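Local coordinates for RctB replication initiator protein (Vibrio cholerae, PDB 5UBE), which initiates replication of the second chromosome of the cholera pathogen, probably by binding origin DNA through helix-turn-helix domains such as this N-terminal one, at residues L11-T14 / H15-H19; L62-T65 / T66-I69. All coordinates share one frame; numbering follows the deposited sequence.

Contact 1. Residues L11-T14 / H15-H19; sequences LPRT and HKDGH
Thr-14 and Asp-17 are joined by two hydrogen bonds across the turn that carries the short 3-10 segment 15-17, in the loop that leads into strand 20-22. The turn opens with His-15, whose ring meets that of Phe-101 and whose NE2 bonds to the carbonyl O of Ala-106. Lys-16 comes next. Its N sends a weak hydrogen bond to Thr-14 OG1 at 3.2 Å, the bond of an ST turn; chi1 of 72° sets OG1 between the threonine's own backbone N and carbonyl carbon, within reach of the Lys-16 N-H. Asp-17 does most of the work. Its N reaches Thr-14 O at 3.0 Å, and OD1 answers by accepting from Thr-14 N at 2.7 Å, an almost straight bond (172°) that arrives from above the carboxylate plane. The other oxygen, OD2, lies at the guanidinium edge of Arg-13, 3.3 Å from NH1, in a weak salt bridge with the two planes 82° apart; the stronger partner of this arginine is Asp-60, at NE. A water lies 2.5 Å from Thr-14 OG1 and donates to Asp-17 OD1, bridging the two side chains, and makes a weak bond to Pro-12 O. Gly-18, with a positive phi, ends the turn: its N bonds to His-15 O at 2.9 Å.

Contact 2. Residues L62-T65 / T66-I69; sequences LVST and TELI
Ser-64 and Glu-67 form a capping box where strand 62-64 runs straight into helix 65-71, which is consistent with the first helix of a helix-turn-helix in a winged-helix-like fold, helix 78-91 following as the second. Ser-64 is the N-cap. Its OG accepts from Glu-67 N at 3.2 Å, and chi1 of 63° is what sets the hydroxyl oxygen over the first turn, in line with that N-H. The return bond runs from Ser-64 N to Glu-67 OE1, 3.1 Å long; the oxygen is met on its anti side, 30° out of the carboxylate plane. To get there the glutamate chain, with CG beside the backbone N (chi1 -62°) and extended beyond it, runs past the serine hydroxyl, Glu-67 CG 3.2 Å from Ser-64 OG. With both bonds made, an amide of the first turn and the last amide of the strand are each satisfied by a side chain.

Behind the box the regular helix bonds start at once: Leu-68 N to Ser-64 O at 3.0 Å, then Ile-69 N to Thr-65 O at 2.9 Å. On the inner side Leu-68 crosses Val-63 at about a right angle, CD2 of the leucine 3.6 Å from CG1 of the valine. Beside this apolar pair the leucine also packs against Leu-47, Leu-50 and Ile-51 of helix 42-55, and against Ile-81 of helix 78-91.

Further out, Glu-67 OE2 is held by a salt bridge to Arg-54, which helps fix the carboxylate while OE1 accepts from the strand amide; Arg-13 NH1 adds only a long, weak ion pair to OE1. One residue back, Thr-66 OG1 bonds to Lys-16 O and to Arg-78 NH2.

How the contacts relate
Coming from the N terminus, the chain closes contact 1 first, as a tight turn just ahead of strand 20-22, and it reaches contact 2 only after helices 26-34 and 42-55; there it closes the turn from strand 62-64 into helix 65-71. The two are in series and neither nests inside the other, yet their centres lie about 9 Å apart, on the same side of the chain's centre. Strands 20-22 and 62-64 are antiparallel neighbours in the sheet, and this pairing brings the turn of 11-19 against the start of helix 65-71. The backbones join directly: His-19 O and Thr-65 N are 2.9 Å apart. The N-terminal loop is thereby tied to the strand-helix junction.

Contact 1. Residues L11-T14 / H15-H19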
loop_
_atom_site.group_PDB
_atom_site.type_symbol
_atom_site.label_atom_id
_atom_site.label_comp_id
_atom_site.label_asym_id
_atom_site.label_seq_id
_atom_site.Cartn_x
_atom_site.Cartn_y
_atom_site.Cartn_z
ATOM N N LEU A 11 15.903 -4.661 7.609
ATOM C CA LEU A 11 15.989 -5.971 6.989
ATOM C C LEU A 11 14.917 -6.892 7.569
ATOM O O LEU A 11 14.440 -6.673 8.684
ATOM C CB LEU A 11 17.382 -6.561 7.210
ATOM C CG LEU A 11 18.500 -6.049 6.294
ATOM C CD1 LEU A 11 18.051 -6.057 4.834
ATOM C CD2 LEU A 11 19.007 -4.671 6.693
ATOM N N PRO A 12 14.516 -7.940 6.831
ATOM C CA PRO A 12 15.028 -8.422 5.544
ATOM C C PRO A 12 14.540 -7.648 4.304
ATOM O O PRO A 12 14.934 -8.019 3.193
ATOM C CB PRO A 12 14.519 -9.863 5.505
ATOM C CG PRO A 12 13.229 -9.805 6.253
ATOM C CD PRO A 12 13.427 -8.792 7.344
ATOM N N ARG A 13 13.714 -6.613 4.487
ATOM C CA ARG A 13 13.242 -5.817 3.359
ATOM C C ARG A 13 14.415 -5.190 2.616
ATOM O O ARG A 13 15.402 -4.776 3.230
ATOM C CB ARG A 13 12.295 -4.716 3.844
ATOM C CG ARG A 13 11.115 -5.221 4.656
ATOM C CD ARG A 13 9.838 -5.168 3.861
ATOM N NE ARG A 13 8.671 -5.526 4.661
ATOM C CZ ARG A 13 7.740 -6.393 4.270
ATOM N NH1 ARG A 13 7.826 -6.977 3.081
ATOM N NH2 ARG A 13 6.712 -6.664 5.063
ATOM N N THR A 14 14.306 -5.151 1.279
ATOM C CA THR A 14 15.274 -4.519 0.382
ATOM C C THR A 14 14.518 -3.855 -0.762
ATOM O O THR A 14 13.282 -3.839 -0.790
ATOM C CB THR A 14 16.281 -5.522 -0.214
ATOM O OG1 THR A 14 15.617 -6.337 -1.191
ATOM C CG2 THR A 14 16.897 -6.407 0.859
ATOM N N HIS A 15 15.271 -3.324 -1.734
ATOM C CA HIS A 15 14.639 -2.688 -2.889
ATOM C C HIS A 15 13.788 -3.678 -3.668
ATOM O O HIS A 15 12.758 -3.301 -4.236
ATOM C CB HIS A 15 15.692 -2.077 -3.819
ATOM C CG HIS A 15 16.411 -0.898 -3.239
ATOM N ND1 HIS A 15 16.052 0.404 -3.512
ATOM C CD2 HIS A 15 17.482 -0.826 -2.412
ATOM C CE1 HIS A 15 16.865 1.227 -2.873
ATOM N NE2 HIS A 15 17.743 0.504 -2.197
ATOM N N LYS A 16 14.207 -4.942 -3.699
ATOM C CA LYS A 16 13.464 -6.005 -4.366
ATOM C C LYS A 16 12.025 -6.119 -3.864
ATOM O O LYS A 16 11.162 -6.626 -4.590
ATOM C CB LYS A 16 14.216 -7.334 -4.176
ATOM C CG LYS A 16 13.728 -8.489 -5.044
ATOM C CD LYS A 16 14.472 -9.771 -4.707
ATOM C CE LYS A 16 13.771 -10.997 -5.279
ATOM N NZ LYS A 16 14.419 -12.277 -4.838
ATOM N N ASP A 17 11.734 -5.653 -2.649
ATOM C CA ASP A 17 10.359 -5.738 -2.168
ATOM C C ASP A 17 9.432 -4.810 -2.945
ATOM O O ASP A 17 8.224 -5.066 -3.022
ATOM C CB ASP A 17 10.305 -5.427 -0.668
ATOM C CG ASP A 17 10.999 -6.498 0.177
ATOM O OD1 ASP A 17 12.245 -6.549 0.162
ATOM O OD2 ASP A 17 10.299 -7.290 0.852
ATOM N N GLY A 18 9.976 -3.747 -3.539
ATOM C CA GLY A 18 9.165 -2.784 -4.247
ATOM C C GLY A 18 8.560 -1.750 -3.312
ATOM O O GLY A 18 9.038 -1.499 -2.197
ATOM N N HIS A 19 7.473 -1.154 -3.776
ATOM C CA HIS A 19 6.787 -0.166 -2.969
ATOM C C HIS A 19 6.170 -0.828 -1.741
ATOM O O HIS A 19 5.876 -2.024 -1.739
ATOM C CB HIS A 19 5.713 0.548 -3.792
ATOM C CG HIS A 19 6.253 1.616 -4.688
ATOM N ND1 HIS A 19 5.466 2.303 -5.587
ATOM C CD2 HIS A 19 7.502 2.122 -4.819
ATOM C CE1 HIS A 19 6.205 3.187 -6.232
ATOM N NE2 HIS A 19 7.444 3.096 -5.786
HETATM O O HOH W 1 14.686 -8.465 -0.153
#

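Contact 2. Residues L62-T65 / T66-I69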
loop_
_atom_site.group_PDB
_atom_site.type_symbol
_atom_site.label_atom_id
_atom_site.label_comp_id
_atom_site.label_asym_id
_atom_site.label_seq_id
_atom_site.Cartn_x
_atom_site.Cartn_y
_atom_site.Cartn_z
ATOM N N LEU A 62 4.373 -3.675 7.631
ATOM C CA LEU A 62 4.420 -3.338 6.214
ATOM C C LEU A 62 3.917 -4.505 5.380
ATOM O O LEU A 62 3.908 -5.659 5.825
ATOM C CB LEU A 62 5.839 -2.974 5.763
ATOM C CG LEU A 62 6.636 -2.013 6.641
ATOM C CD1 LEU A 62 8.122 -2.145 6.363
ATOM C CD2 LEU A 62 6.160 -0.571 6.430
ATOM N N VAL A 63 3.492 -4.167 4.160
ATOM C CA VAL A 63 3.180 -5.097 3.080
ATOM C C VAL A 63 3.828 -4.548 1.814
ATOM O O VAL A 63 3.711 -3.356 1.528
ATOM C CB VAL A 63 1.660 -5.254 2.873
ATOM C CG1 VAL A 63 1.379 -6.069 1.614
ATOM C CG2 VAL A 63 1.020 -5.906 4.084
ATOM N N SER A 64 4.533 -5.390 1.067
ATOM C CA SER A 64 5.213 -4.880 -0.118
ATOM C C SER A 64 4.413 -5.242 -1.365
ATOM O O SER A 64 3.550 -6.122 -1.333
ATOM C CB SER A 64 6.638 -5.436 -0.200
ATOM O OG SER A 64 6.613 -6.837 -0.343
ATOM N N THR A 65 4.679 -4.526 -2.469
ATOM C CA THR A 65 4.082 -4.928 -3.749
ATOM C C THR A 65 4.515 -6.343 -4.139
ATOM O O THR A 65 3.737 -7.087 -4.753
ATOM C CB THR A 65 4.427 -3.915 -4.855
ATOM O OG1 THR A 65 5.842 -3.699 -4.912
ATOM C CG2 THR A 65 3.772 -2.612 -4.571
ATOM N N THR A 66 5.723 -6.760 -3.748
ATOM C CA THR A 66 6.144 -8.133 -4.037
ATOM C C THR A 66 5.236 -9.135 -3.334
ATOM O O THR A 66 4.795 -10.121 -3.935
ATOM C CB THR A 66 7.607 -8.347 -3.632
ATOM O OG1 THR A 66 8.456 -7.665 -4.568
ATOM C CG2 THR A 66 7.971 -9.853 -3.631
ATOM N N GLU A 67 4.921 -8.882 -2.063
ATOM C CA GLU A 67 4.005 -9.755 -1.338
ATOM C C GLU A 67 2.605 -9.704 -1.937
ATOM O O GLU A 67 1.879 -10.705 -1.900
ATOM C CB GLU A 67 3.992 -9.372 0.159
ATOM C CG GLU A 67 5.361 -9.530 0.837
ATOM C CD GLU A 67 5.390 -9.075 2.301
ATOM O OE1 GLU A 67 4.774 -8.045 2.634
ATOM O OE2 GLU A 67 6.037 -9.749 3.124
ATOM N N LEU A 68 2.204 -8.547 -2.470
ATOM C CA LEU A 68 0.892 -8.444 -3.106
ATOM C C LEU A 68 0.809 -9.322 -4.349
ATOM O O LEU A 68 -0.194 -10.018 -4.560
ATOM C CB LEU A 68 0.582 -6.990 -3.459
ATOM C CG LEU A 68 0.340 -6.047 -2.271
ATOM C CD1 LEU A 68 -0.144 -4.697 -2.739
ATOM C CD2 LEU A 68 -0.644 -6.636 -1.257
ATOM N N ILE A 69 1.845 -9.286 -5.188
ATOM C CA ILE A 69 1.907 -10.191 -6.335
ATOM C C ILE A 69 1.726 -11.632 -5.877
ATOM O O ILE A 69 0.854 -12.357 -6.369
ATOM C CB ILE A 69 3.237 -10.004 -7.087
ATOM C CG1 ILE A 69 3.268 -8.621 -7.754
ATOM C CG2 ILE A 69 3.440 -11.128 -8.123
ATOM C CD1 ILE A 69 4.670 -8.207 -8.194
#